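Local coordinates for protein decapping nuclease RAI1 (Candida albicans, PDB 5BUD) that removes NAD caps from RNA 5' ends, also acts on methylguanosine-capped and triphosphate ends with a divalent metal, and directly stabilises and stimulates the exoribonuclease RAT1, at residues V150-K153 with Q154-V158; Y163-R166 with C167-V170; S190-E193 with N194-K197; T248-I251 with I252-N255; F284-N287 with N288-K292. All coordinates share one frame; numbering follows the deposited sequence.

In the fold
Following the chain from the N terminus, the five contacts come strictly in series, none nesting in or crossing another. Contact 1 ends helix 138-155 and turns it into helix 158-178, whose middle turns form contact 2; the two meet through Met152 and Met164. Contact 3 closes the exit of helix 189-193 and touches none of the others. Contact 4 is the bend from strand 243-250 towards helix 255-275, and contact 5 closes the hairpin of strands 279-285 and 291-298. Contacts 4 and 5 join through the neighbouring strands 243-250 and 279-285, and both touch contact 2. Contacts 2, 4 and 5 all touch the bound RNA.

Contact 1 (V150-K153 with Q154-V158); sequences VRMK and QTNTV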
# COMPACT_ATOMS: atom_id res chain seq x y z
N VAL A 150 5.95 6.99 21.34
CA VAL A 150 6.24 7.69 22.61
C VAL A 150 5.56 9.06 22.74
O VAL A 150 5.06 9.41 23.81
CB VAL A 150 7.76 7.74 22.96
CG1 VAL A 150 8.30 6.35 23.19
CG2 VAL A 150 8.57 8.44 21.88
N ARG A 151 5.49 9.83 21.65
CA ARG A 151 4.66 11.04 21.63
C ARG A 151 3.26 10.69 22.13
O ARG A 151 2.80 11.22 23.14
CB ARG A 151 4.53 11.61 20.21
CG ARG A 151 5.36 12.85 19.90
CD ARG A 151 6.85 12.57 19.82
NE ARG A 151 7.55 13.45 18.87
CZ ARG A 151 8.86 13.42 18.63
NH1 ARG A 151 9.64 12.55 19.27
NH2 ARG A 151 9.39 14.26 17.75
N MET A 152 2.61 9.76 21.42
CA MET A 152 1.18 9.50 21.62
C MET A 152 0.88 8.99 23.03
O MET A 152 -0.14 9.38 23.60
CB MET A 152 0.65 8.52 20.55
CG MET A 152 0.47 9.12 19.15
SD MET A 152 -0.72 10.50 19.00
CE MET A 152 0.34 11.92 19.30
N LYS A 153 1.74 8.13 23.55
CA LYS A 153 1.73 7.74 24.97
C LYS A 153 1.77 8.96 25.90
O LYS A 153 0.95 9.10 26.81
CB LYS A 153 2.94 6.85 25.30
CG LYS A 153 2.63 5.38 25.53
CD LYS A 153 2.08 5.13 26.93
CE LYS A 153 2.65 3.87 27.58
NZ LYS A 153 2.29 2.60 26.89
N GLN A 154 2.74 9.85 25.68
CA GLN A 154 2.97 10.97 26.57
C GLN A 154 1.92 12.05 26.53
O GLN A 154 1.59 12.65 27.55
CB GLN A 154 4.31 11.63 26.26
CG GLN A 154 5.45 11.12 27.11
CD GLN A 154 6.69 11.96 26.91
OE1 GLN A 154 6.62 13.19 26.81
NE2 GLN A 154 7.83 11.30 26.83
N THR A 155 1.41 12.33 25.34
CA THR A 155 0.57 13.49 25.13
C THR A 155 -0.94 13.23 25.20
O THR A 155 -1.73 14.16 25.09
CB THR A 155 0.90 14.12 23.78
OG1 THR A 155 0.62 13.19 22.72
CG2 THR A 155 2.38 14.52 23.73
N ASN A 156 -1.33 11.96 25.36
CA ASN A 156 -2.73 11.58 25.54
C ASN A 156 -2.92 10.91 26.88
O ASN A 156 -2.00 10.30 27.41
CB ASN A 156 -3.18 10.61 24.46
CG ASN A 156 -3.21 11.25 23.09
OD1 ASN A 156 -4.09 12.06 22.79
ND2 ASN A 156 -2.25 10.90 22.27
N THR A 157 -4.15 10.95 27.37
CA THR A 157 -4.52 10.31 28.61
C THR A 157 -4.45 8.82 28.37
O THR A 157 -4.45 8.37 27.21
CB THR A 157 -5.97 10.67 29.01
OG1 THR A 157 -6.87 10.15 28.03
CG2 THR A 157 -6.18 12.17 29.12
N VAL A 158 -4.40 8.05 29.44
CA VAL A 158 -4.39 6.59 29.30
C VAL A 158 -5.62 6.08 28.57
O VAL A 158 -5.54 5.13 27.79
CB VAL A 158 -4.25 5.87 30.64
CG1 VAL A 158 -2.90 6.23 31.27
CG2 VAL A 158 -5.40 6.20 31.58
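Residues Val150-Lys153 and Gln154-Val158 meet in a local, surface contact at the C-terminal end of helix 138-155, where side chains of Thr155 and Asn156 fold back onto carbonyl groups of the preceding turn. Regular helical bonding still runs through the first part, with Gln154 N donating to Val150 O at 3.0 Å. One residue on, Arg151 O is gripped twice by the same residue: Thr155 N lies 2.8 Å from it, close to the line of the carbonyl bond, while Thr155 OG1 donates to Arg151 O at 3.0 Å from well above the carbonyl plane, 58° out of it. The hydroxyl gets there because OG1 sits between the backbone N and the carbonyl carbon of Thr155 (chi1 62°).

The next carbonyl, Met152 O, shows side-chain capping of a helix C terminus. Asn156 has left the helical path, and its backbone N makes only a weak bond to Met152 O; the amide takes over, ND2 donating to Met152 O at 2.9 Å in the carbonyl plane and on a lone pair. Met152 O also lies close to the plane of the Asn156 amide, so donor and acceptor groups meet nearly in plane, which sets the rotation of the amide. The side chains of Met152 and Asn156 run alongside each other, with SD 3.6 Å from ND2, and the bent methionine brings CE to 3.7 Å from Thr155 OG1. Beyond them Met164 of helix 158-178 packs on both Met152 and Asn156, and Thr157 is the N-cap of that helix, its OG1 bonded to the backbone N of Arg160.

Contact 2 (Y163-R166 with C167-V170); sequences YMKR and CEYV. With nucleotides of chain C.
Tyr163 and Cys167, one helical turn apart within helix 158-178, make a sulfur-aromatic contact: SG stands over one ring face, 3.9 Å from the centroid and displaced toward the rim on the CE2 side. The ring comes under the sulfur because Tyr163 CG lies opposite the backbone N across the CA-CB bond (chi1 177°). The usual helical backbone bonds accompany it, from Cys167 N to Tyr163 O (2.8 Å) through Val170 N to Arg166 O (2.9 Å).

Charged contacts lie elsewhere on the helix. The chains of Lys165 and Glu168 run side by side, and NZ forms a long salt bridge of 3.6 Å to OE2; Lys165 also pairs with Glu149. Arg166 forms a salt bridge with Asp162 through NE and a hydrogen bond with Gln60 through NH1.

The RNA supplies the third kind of interaction. The 2'-hydroxyl of U1 of chain C donates to the backbone Glu168 O (O2' to O, 2.6 Å), and Met164 CE lies 3.3 Å from O2 of U3 of chain C. Beside these, Tyr163 packs on Leu289 of the hairpin turn, Cys167 touches Arg285 of strand 279-285, and Val170 rests on Thr248 of strand 243-250.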
# COMPACT_ATOMS: atom_id res chain seq x y z
N TYR A 163 -7.87 3.83 23.59
CA TYR A 163 -8.85 3.97 22.53
C TYR A 163 -8.15 3.92 21.17
O TYR A 163 -8.54 3.18 20.29
CB TYR A 163 -9.65 5.27 22.71
CG TYR A 163 -10.66 5.56 21.63
CD1 TYR A 163 -11.94 5.00 21.66
CD2 TYR A 163 -10.37 6.45 20.61
CE1 TYR A 163 -12.87 5.27 20.68
CE2 TYR A 163 -11.30 6.74 19.62
CZ TYR A 163 -12.54 6.15 19.67
OH TYR A 163 -13.47 6.44 18.71
N MET A 164 -7.10 4.70 21.01
CA MET A 164 -6.34 4.72 19.73
C MET A 164 -5.77 3.36 19.36
O MET A 164 -5.87 2.95 18.21
CB MET A 164 -5.26 5.80 19.75
CG MET A 164 -5.83 7.21 19.64
SD MET A 164 -4.62 8.53 19.90
CE MET A 164 -4.15 8.86 18.21
N LYS A 165 -5.21 2.64 20.32
CA LYS A 165 -4.81 1.25 20.09
C LYS A 165 -5.97 0.32 19.71
O LYS A 165 -5.83 -0.55 18.88
CB LYS A 165 -4.06 0.68 21.30
CG LYS A 165 -2.74 1.37 21.60
CD LYS A 165 -1.82 1.33 20.39
CE LYS A 165 -0.39 1.67 20.75
NZ LYS A 165 0.54 1.42 19.61
N ARG A 166 -7.13 0.51 20.32
CA ARG A 166 -8.30 -0.23 19.91
C ARG A 166 -8.72 0.14 18.50
O ARG A 166 -9.18 -0.72 17.76
CB ARG A 166 -9.43 -0.04 20.93
CG ARG A 166 -9.16 -0.80 22.21
CD ARG A 166 -10.03 -0.39 23.39
NE ARG A 166 -9.68 -1.24 24.53
CZ ARG A 166 -10.23 -2.42 24.83
NH1 ARG A 166 -11.24 -2.92 24.12
NH2 ARG A 166 -9.75 -3.10 25.87
N CYS A 167 -8.57 1.40 18.13
CA CYS A 167 -8.91 1.83 16.75
C CYS A 167 -8.02 1.12 15.72
O CYS A 167 -8.51 0.72 14.65
CB CYS A 167 -8.86 3.35 16.61
SG CYS A 167 -10.27 4.20 17.34
N GLU A 168 -6.75 0.89 16.07
CA GLU A 168 -5.85 0.10 15.23
C GLU A 168 -6.38 -1.30 15.02
O GLU A 168 -6.29 -1.87 13.94
CB GLU A 168 -4.41 0.10 15.79
CG GLU A 168 -3.72 1.43 15.55
CD GLU A 168 -2.43 1.68 16.32
OE1 GLU A 168 -1.93 2.82 16.22
OE2 GLU A 168 -1.91 0.79 17.01
N TYR A 169 -6.97 -1.85 16.07
CA TYR A 169 -7.48 -3.20 16.02
C TYR A 169 -8.74 -3.25 15.18
O TYR A 169 -8.98 -4.19 14.44
CB TYR A 169 -7.77 -3.67 17.44
CG TYR A 169 -8.52 -4.94 17.51
CD1 TYR A 169 -7.90 -6.15 17.29
CD2 TYR A 169 -9.87 -4.94 17.82
CE1 TYR A 169 -8.60 -7.33 17.37
CE2 TYR A 169 -10.58 -6.10 17.89
CZ TYR A 169 -9.94 -7.30 17.67
OH TYR A 169 -10.66 -8.46 17.75
N VAL A 170 -9.53 -2.19 15.29
CA VAL A 170 -10.81 -2.11 14.59
C VAL A 170 -10.64 -2.40 13.12
O VAL A 170 -11.45 -3.10 12.53
CB VAL A 170 -11.46 -0.72 14.84
CG1 VAL A 170 -12.46 -0.34 13.76
CG2 VAL A 170 -12.12 -0.70 16.23
P U C 2 -8.11 0.93 8.76
OP1 U C 2 -9.57 0.62 8.79
OP2 U C 2 -7.55 1.59 7.56
O5' U C 2 -7.69 1.85 9.98
C5' U C 2 -8.17 1.66 11.32
C4' U C 2 -7.42 2.54 12.30
O4' U C 2 -6.00 2.28 12.25
C3' U C 2 -7.51 4.05 12.08
O3' U C 2 -8.77 4.51 12.54
C2' U C 2 -6.33 4.51 12.92
O2' U C 2 -6.56 4.39 14.31
C1' U C 2 -5.28 3.46 12.55
N1 U C 2 -4.44 3.82 11.39
C2 U C 2 -3.36 4.66 11.63
O2 U C 2 -3.11 5.11 12.73
N3 U C 2 -2.62 4.97 10.52
C4 U C 2 -2.82 4.53 9.23
O4 U C 2 -2.05 4.87 8.34
C5 U C 2 -3.95 3.65 9.07
C6 U C 2 -4.69 3.33 10.13
P U C 3 -9.20 6.04 12.38
OP1 U C 3 -10.64 6.11 12.66
OP2 U C 3 -8.65 6.56 11.11
O5' U C 3 -8.44 6.75 13.58
C5' U C 3 -8.84 6.51 14.95
C4' U C 3 -8.76 7.78 15.75
O4' U C 3 -7.37 8.14 15.96
C3' U C 3 -9.42 9.00 15.11
O3' U C 3 -9.98 9.76 16.16
C2' U C 3 -8.26 9.70 14.42
O2' U C 3 -8.44 11.09 14.26
C1' U C 3 -7.12 9.41 15.39
N1 U C 3 -5.79 9.37 14.77
C2 U C 3 -4.84 10.28 15.19
O2 U C 3 -5.07 11.14 16.03
N3 U C 3 -3.62 10.17 14.58
C4 U C 3 -3.24 9.26 13.62
O4 U C 3 -2.10 9.28 13.17
C5 U C 3 -4.28 8.34 13.23
C6 U C 3 -5.48 8.42 13.81
OP3 U C 1 -4.03 -0.13 4.48
P U C 1 -5.14 -0.96 5.04
OP1 U C 1 -6.44 -0.21 5.07
OP2 U C 1 -5.18 -2.33 4.43
O5' U C 1 -4.68 -1.15 6.56
C5' U C 1 -5.20 -2.25 7.31
C4' U C 1 -5.37 -1.90 8.77
O4' U C 1 -4.08 -1.95 9.43
C3' U C 1 -5.90 -0.51 9.12
O3' U C 1 -7.32 -0.47 8.99
C2' U C 1 -5.46 -0.40 10.57
O2' U C 1 -6.21 -1.21 11.45
C1' U C 1 -4.06 -1.03 10.51
N1 U C 1 -2.98 -0.06 10.29
C2 U C 1 -2.54 0.63 11.39
O2 U C 1 -2.99 0.45 12.51
N3 U C 1 -1.52 1.52 11.15
C4 U C 1 -0.92 1.79 9.94
O4 U C 1 -0.02 2.63 9.88
C5 U C 1 -1.45 1.05 8.83
C6 U C 1 -2.44 0.18 9.04

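Contact 3 (S190-E193 with N194-K197); sequences SQIE and NRNK
Arg195 folds its side chain back over the last turn of helix 189-193 and forms the tight half of this local contact. Its CG packs 3.3 Å from Gln191 O, and NE donates to Ile192 O at 3.1 Å, in the carbonyl plane and on a lone pair, though the oxygen stands 25° out of the guanidinium plane. A bend at chi3 (-64°) turns the group alongside Ile192. Water 1 links NH2 to the same Ile192 O, lying at the guanidinium edge, and NH1 reaches the backbone carbonyls of Tyr47 and Thr179, so each of its three nitrogens, NE, NH1 and NH2, has a partner. In the backbone, Asn194 N donates to Ser190 O at 2.7 Å.

The other side is looser. The carboxamide of Asn194 only leans over the Ser190 carbonyl, its CG 3.2 Å from Ser190 O. Both Glu193 and Asn194 are exposed. Past them water 2 joins the two segments, donating to Glu193 O at 2.9 Å and accepting from Asn196 N at the same distance.

Here a helix C terminus is capped by a side chain: an arginine just beyond the helix satisfies a last-turn carbonyl and ties the helix to the loop carrying Tyr47 and to strand 179-180.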
# COMPACT_ATOMS: atom_id res chain seq x y z
N SER A 190 -21.94 -21.96 9.03
CA SER A 190 -21.24 -21.84 10.30
C SER A 190 -20.13 -20.82 10.17
O SER A 190 -20.12 -19.83 10.90
CB SER A 190 -20.67 -23.19 10.76
OG SER A 190 -19.48 -23.53 10.07
N GLN A 191 -19.21 -21.07 9.23
CA GLN A 191 -18.17 -20.12 8.86
C GLN A 191 -18.68 -18.68 8.81
O GLN A 191 -18.10 -17.79 9.42
CB GLN A 191 -17.59 -20.47 7.49
CG GLN A 191 -16.48 -21.50 7.52
CD GLN A 191 -16.65 -22.51 6.40
OE1 GLN A 191 -17.61 -23.28 6.40
NE2 GLN A 191 -15.74 -22.49 5.44
N ILE A 192 -19.77 -18.46 8.08
CA ILE A 192 -20.35 -17.12 7.97
C ILE A 192 -20.72 -16.59 9.36
O ILE A 192 -20.36 -15.46 9.73
CB ILE A 192 -21.59 -17.10 7.06
CG1 ILE A 192 -21.18 -17.24 5.59
CG2 ILE A 192 -22.38 -15.81 7.25
CD1 ILE A 192 -22.34 -17.52 4.66
N GLU A 193 -21.42 -17.42 10.14
CA GLU A 193 -21.97 -16.98 11.42
C GLU A 193 -20.89 -16.79 12.48
O GLU A 193 -21.00 -15.90 13.32
CB GLU A 193 -23.02 -17.97 11.95
CG GLU A 193 -24.35 -17.95 11.21
CD GLU A 193 -25.37 -18.88 11.84
OE1 GLU A 193 -25.06 -20.07 12.06
OE2 GLU A 193 -26.51 -18.43 12.12
N ASN A 194 -19.85 -17.62 12.44
CA ASN A 194 -18.83 -17.64 13.49
C ASN A 194 -17.74 -16.57 13.38
O ASN A 194 -16.77 -16.59 14.14
CB ASN A 194 -18.16 -19.02 13.53
CG ASN A 194 -19.13 -20.13 13.92
OD1 ASN A 194 -20.28 -19.88 14.29
ND2 ASN A 194 -18.65 -21.37 13.81
N ARG A 195 -17.88 -15.65 12.43
CA ARG A 195 -16.81 -14.70 12.13
C ARG A 195 -16.54 -13.75 13.25
O ARG A 195 -15.39 -13.41 13.51
CB ARG A 195 -17.15 -13.91 10.88
CG ARG A 195 -16.93 -14.75 9.65
CD ARG A 195 -17.12 -13.92 8.43
NE ARG A 195 -18.50 -13.44 8.32
CZ ARG A 195 -18.92 -12.66 7.34
NH1 ARG A 195 -18.07 -12.28 6.40
NH2 ARG A 195 -20.19 -12.28 7.29
N ASN A 196 -17.60 -13.33 13.92
CA ASN A 196 -17.49 -12.38 15.02
C ASN A 196 -16.75 -12.97 16.23
O ASN A 196 -16.33 -12.24 17.11
CB ASN A 196 -18.89 -11.90 15.44
CG ASN A 196 -18.87 -10.56 16.17
OD1 ASN A 196 -17.90 -9.79 16.08
ND2 ASN A 196 -19.95 -10.27 16.90
N LYS A 197 -16.59 -14.29 16.27
CA LYS A 197 -15.83 -14.94 17.36
C LYS A 197 -14.42 -15.33 16.95
O LYS A 197 -13.60 -15.67 17.79
CB LYS A 197 -16.57 -16.17 17.88
CG LYS A 197 -17.86 -15.84 18.63
CD LYS A 197 -18.76 -17.07 18.76
CE LYS A 197 -20.09 -16.75 19.44
NZ LYS A 197 -19.94 -16.37 20.88
O HOH W 1 -21.99 -12.69 9.35
O HOH W 2 -20.28 -13.16 12.88

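Contact 4 (T248-I251 with I252-N255); sequences TSRI and IENN. With nucleotides of chain C.
Arg250 and Glu253 are joined by a salt bridge alone, with no backbone bond to support it, across the bend where strand 243-250 of the PD-(D/E)XK nuclease fold runs out. NH2 lies 2.6 Å from Glu253 OE1, yet the pairing is single-pronged: guanidinium and carboxylate are turned 51° apart and the two side chains cross at about a right angle, with Glu253 CG over one face of the guanidinium. Arg250 spans the distance by being almost fully extended from CG to NE, its CG set opposite the backbone N (chi1 -168°). Glu253 comes back toward it from the loop, and Ile251 crosses Glu253 at a slant, its CD1 3.7 Å from Glu253 OE2.

The arginine also borders the RNA, its CD 3.4 Å from O3' of U4 of chain C. Glu253 may partly offset the charge of the guanidinium, which lies beside the U4 ribose. At the other end of the segment Thr248 holds the phosphate of U2 of chain C, a little further along the strand from Glu245 and Leu246, which bind manganese. Ser249 and Ile251 pair with strand 279-285 through backbone bonds, whereas Ile252 packs on helix 255-275, for which Asn254 is the N-cap. On the phosphate of U2 of chain C, OP1 takes a 2.7 Å hydrogen bond from Thr248 OG1 and a weak one from the backbone N of the same residue.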
# COMPACT_ATOMS: atom_id res chain seq x y z
N THR A 248 -11.89 1.58 7.57
CA THR A 248 -12.85 2.02 8.57
C THR A 248 -12.65 3.49 8.85
O THR A 248 -11.56 4.02 8.70
CB THR A 248 -12.79 1.22 9.89
OG1 THR A 248 -11.51 1.39 10.52
CG2 THR A 248 -13.04 -0.25 9.65
N SER A 249 -13.74 4.16 9.24
CA SER A 249 -13.68 5.54 9.69
C SER A 249 -14.78 5.82 10.69
O SER A 249 -15.76 5.09 10.76
CB SER A 249 -13.86 6.50 8.53
OG SER A 249 -13.17 7.69 8.85
N ARG A 250 -14.62 6.87 11.48
CA ARG A 250 -15.70 7.32 12.34
C ARG A 250 -16.83 7.90 11.48
O ARG A 250 -16.57 8.52 10.48
CB ARG A 250 -15.23 8.36 13.35
CG ARG A 250 -16.26 8.61 14.44
CD ARG A 250 -16.05 9.92 15.18
NE ARG A 250 -17.28 10.35 15.84
CZ ARG A 250 -17.40 11.47 16.55
NH1 ARG A 250 -16.35 12.27 16.73
NH2 ARG A 250 -18.55 11.78 17.12
N ILE A 251 -18.07 7.66 11.88
CA ILE A 251 -19.21 8.38 11.28
C ILE A 251 -18.92 9.90 11.32
O ILE A 251 -18.16 10.38 12.17
CB ILE A 251 -20.59 8.03 11.95
CG1 ILE A 251 -20.52 7.92 13.47
CG2 ILE A 251 -21.10 6.69 11.48
CD1 ILE A 251 -20.02 9.16 14.17
N ILE A 252 -19.45 10.64 10.36
CA ILE A 252 -19.07 12.05 10.16
C ILE A 252 -20.13 12.99 10.76
O ILE A 252 -21.32 12.83 10.49
CB ILE A 252 -18.84 12.33 8.67
CG1 ILE A 252 -17.66 11.49 8.16
CG2 ILE A 252 -18.55 13.81 8.44
CD1 ILE A 252 -17.76 11.09 6.71
N GLU A 253 -19.69 13.97 11.56
CA GLU A 253 -20.60 14.80 12.37
C GLU A 253 -20.47 16.32 12.19
O GLU A 253 -21.41 17.04 12.52
CB GLU A 253 -20.42 14.50 13.86
CG GLU A 253 -20.52 13.02 14.20
CD GLU A 253 -21.03 12.76 15.60
OE1 GLU A 253 -20.49 13.38 16.55
OE2 GLU A 253 -21.95 11.93 15.75
N ASN A 254 -19.33 16.80 11.72
CA ASN A 254 -19.19 18.21 11.32
C ASN A 254 -18.32 18.38 10.08
O ASN A 254 -17.79 17.40 9.55
CB ASN A 254 -18.69 19.07 12.50
CG ASN A 254 -17.48 18.49 13.21
OD1 ASN A 254 -16.45 18.20 12.60
ND2 ASN A 254 -17.59 18.34 14.53
N ASN A 255 -18.20 19.62 9.61
CA ASN A 255 -17.37 19.97 8.45
C ASN A 255 -15.88 19.73 8.69
O ASN A 255 -15.09 19.58 7.75
CB ASN A 255 -17.63 21.44 8.01
CG ASN A 255 -16.47 22.05 7.23
OD1 ASN A 255 -15.43 22.41 7.80
ND2 ASN A 255 -16.65 22.19 5.91
P U C 2 -8.11 0.93 8.76
OP1 U C 2 -9.57 0.62 8.79
OP2 U C 2 -7.55 1.59 7.56
O5' U C 2 -7.69 1.85 9.98
C5' U C 2 -8.17 1.66 11.32
C4' U C 2 -7.42 2.54 12.30
O4' U C 2 -6.00 2.28 12.25
C3' U C 2 -7.51 4.05 12.08
O3' U C 2 -8.77 4.51 12.54
C2' U C 2 -6.33 4.51 12.92
O2' U C 2 -6.56 4.39 14.31
C1' U C 2 -5.28 3.46 12.55
N1 U C 2 -4.44 3.82 11.39
C2 U C 2 -3.36 4.66 11.63
O2 U C 2 -3.11 5.11 12.73
N3 U C 2 -2.62 4.97 10.52
C4 U C 2 -2.82 4.53 9.23
O4 U C 2 -2.05 4.87 8.34
C5 U C 2 -3.95 3.65 9.07
C6 U C 2 -4.69 3.33 10.13
P U C 4 -11.52 9.68 16.48
OP1 U C 4 -11.72 10.03 17.91
OP2 U C 4 -12.04 8.40 15.95
O5' U C 4 -12.10 10.87 15.60
C5' U C 4 -11.84 12.23 15.97
C4' U C 4 -13.11 13.03 15.82
O4' U C 4 -12.79 14.43 15.65
C3' U C 4 -13.84 12.69 14.54
O3' U C 4 -15.18 13.15 14.67
C2' U C 4 -12.98 13.42 13.52
O2' U C 4 -13.53 13.57 12.22
C1' U C 4 -12.68 14.73 14.27
N1 U C 4 -11.33 15.28 14.02
C2 U C 4 -10.83 15.19 12.73
O2 U C 4 -11.45 14.68 11.81
N3 U C 4 -9.57 15.71 12.57
C4 U C 4 -8.78 16.30 13.53
O4 U C 4 -7.66 16.72 13.22
C5 U C 4 -9.37 16.36 14.83
C6 U C 4 -10.60 15.86 15.03

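Contact 5 (F284-N287 with N288-K292); sequences FRDN and NLILK. With nucleotides of chain C.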
# COMPACT_ATOMS: atom_id res chain seq x y z
N PHE A 284 -18.14 2.52 8.53
CA PHE A 284 -18.30 3.67 9.43
C PHE A 284 -18.76 3.21 10.81
O PHE A 284 -19.75 2.50 10.94
CB PHE A 284 -19.29 4.68 8.82
CG PHE A 284 -18.74 5.40 7.62
CD1 PHE A 284 -17.76 6.36 7.77
CD2 PHE A 284 -19.15 5.06 6.35
CE1 PHE A 284 -17.22 7.00 6.68
CE2 PHE A 284 -18.62 5.69 5.25
CZ PHE A 284 -17.65 6.65 5.41
N ARG A 285 -18.03 3.62 11.84
CA ARG A 285 -18.30 3.17 13.20
C ARG A 285 -18.49 4.37 14.14
O ARG A 285 -18.03 5.48 13.85
CB ARG A 285 -17.19 2.20 13.69
CG ARG A 285 -15.76 2.68 13.49
CD ARG A 285 -15.33 3.56 14.64
NE ARG A 285 -14.07 4.26 14.43
CZ ARG A 285 -13.72 5.36 15.11
NH1 ARG A 285 -14.55 5.87 15.99
NH2 ARG A 285 -12.56 5.96 14.89
N ASP A 286 -19.17 4.15 15.25
CA ASP A 286 -19.43 5.25 16.20
C ASP A 286 -18.35 5.35 17.28
O ASP A 286 -17.38 4.61 17.24
CB ASP A 286 -20.85 5.11 16.80
CG ASP A 286 -20.99 3.95 17.76
OD1 ASP A 286 -19.98 3.36 18.20
OD2 ASP A 286 -22.15 3.63 18.09
N ASN A 287 -18.51 6.26 18.25
CA ASN A 287 -17.54 6.43 19.33
C ASN A 287 -17.25 5.19 20.15
O ASN A 287 -16.14 5.02 20.62
CB ASN A 287 -17.96 7.54 20.28
CG ASN A 287 -18.00 8.89 19.60
OD1 ASN A 287 -17.61 9.03 18.44
ND2 ASN A 287 -18.47 9.89 20.33
N ASN A 288 -18.24 4.31 20.29
CA ASN A 288 -18.06 3.06 21.01
C ASN A 288 -17.61 1.92 20.11
O ASN A 288 -17.65 0.73 20.51
CB ASN A 288 -19.34 2.72 21.77
CG ASN A 288 -19.72 3.81 22.74
OD1 ASN A 288 -18.85 4.40 23.40
ND2 ASN A 288 -21.00 4.13 22.81
N LEU A 289 -17.16 2.27 18.91
CA LEU A 289 -16.59 1.32 17.96
C LEU A 289 -17.58 0.26 17.49
O LEU A 289 -17.20 -0.84 17.14
CB LEU A 289 -15.31 0.68 18.55
CG LEU A 289 -14.36 1.68 19.23
CD1 LEU A 289 -13.10 1.04 19.81
CD2 LEU A 289 -13.97 2.77 18.26
N ILE A 290 -18.86 0.62 17.45
CA ILE A 290 -19.86 -0.25 16.87
C ILE A 290 -19.98 0.14 15.38
O ILE A 290 -20.11 1.33 15.07
CB ILE A 290 -21.24 -0.04 17.56
CG1 ILE A 290 -21.14 -0.16 19.09
CG2 ILE A 290 -22.26 -1.00 17.00
CD1 ILE A 290 -20.67 -1.52 19.58
N LEU A 291 -20.02 -0.85 14.49
CA LEU A 291 -20.21 -0.61 13.06
C LEU A 291 -21.65 -0.17 12.84
O LEU A 291 -22.57 -0.87 13.23
CB LEU A 291 -19.93 -1.87 12.25
CG LEU A 291 -20.10 -1.85 10.74
CD1 LEU A 291 -19.15 -0.89 10.05
CD2 LEU A 291 -19.95 -3.23 10.15
N LYS A 292 -21.82 0.98 12.20
CA LYS A 292 -23.14 1.60 12.00
C LYS A 292 -23.61 1.45 10.57
O LYS A 292 -24.76 1.15 10.33
CB LYS A 292 -23.05 3.08 12.32
CG LYS A 292 -22.57 3.38 13.74
CD LYS A 292 -23.46 2.75 14.80
CE LYS A 292 -24.89 3.30 14.74
NZ LYS A 292 -25.78 2.42 15.55
P U C 4 -11.52 9.68 16.48
OP1 U C 4 -11.72 10.03 17.91
OP2 U C 4 -12.04 8.40 15.95
O5' U C 4 -12.10 10.87 15.60
C5' U C 4 -11.84 12.23 15.97
C4' U C 4 -13.11 13.03 15.82
O4' U C 4 -12.79 14.43 15.65
C3' U C 4 -13.84 12.69 14.54
O3' U C 4 -15.18 13.15 14.67
C2' U C 4 -12.98 13.42 13.52
O2' U C 4 -13.53 13.57 12.22
C1' U C 4 -12.68 14.73 14.27
N1 U C 4 -11.33 15.28 14.02
C2 U C 4 -10.83 15.19 12.73
O2 U C 4 -11.45 14.68 11.81
N3 U C 4 -9.57 15.71 12.57
C4 U C 4 -8.78 16.30 13.53
O4 U C 4 -7.66 16.72 13.22
C5 U C 4 -9.37 16.36 14.83
C6 U C 4 -10.60 15.86 15.03
O HOH W 3 -24.27 2.16 17.99
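Arg285 and Leu289 run alongside each other in the same direction from a tight beta hairpin between strands 279-285 and 291-298, with Leu289 CD2 over one face of the guanidinium, 3.9 Å from NH1. Arg285 is bent at chi2 (85°), which swings the group over the leucine and on toward the RNA: NH2 donates to OP2 of U4 of chain C at 2.7 Å, the phosphate oxygen sitting at the guanidinium edge and in its plane.

The hairpin closes through a type I turn from Asp286 to Leu289, followed by a classic G1 beta bulge. Leu289 takes the left-handed backbone conformation of that position (phi 64°), its N bonds to Asp286 O, and Asp286 N bonds to Ile290 O at 3.0 Å. Arg285 and Leu291 then form a non-hydrogen-bonded antiparallel pair.

Asp286 points alongside Ile290 and turns its carboxylate into the loop. OD1 accepts from Ile290 N at 3.1 Å, from above the carboxylate plane, and weakly from Asn288 N, so the side chain fastens the turn from within. Lys292 crosses Asp286 obliquely, laying CD 3.6 Å from OD2. Arg166 of helix 158-178 also packs on Leu289. The charged ends of Asp286 and Lys292 stay apart and are bridged by water 3, 2.6 Å from Asp286 OD2 and 2.9 Å from Lys292 NZ.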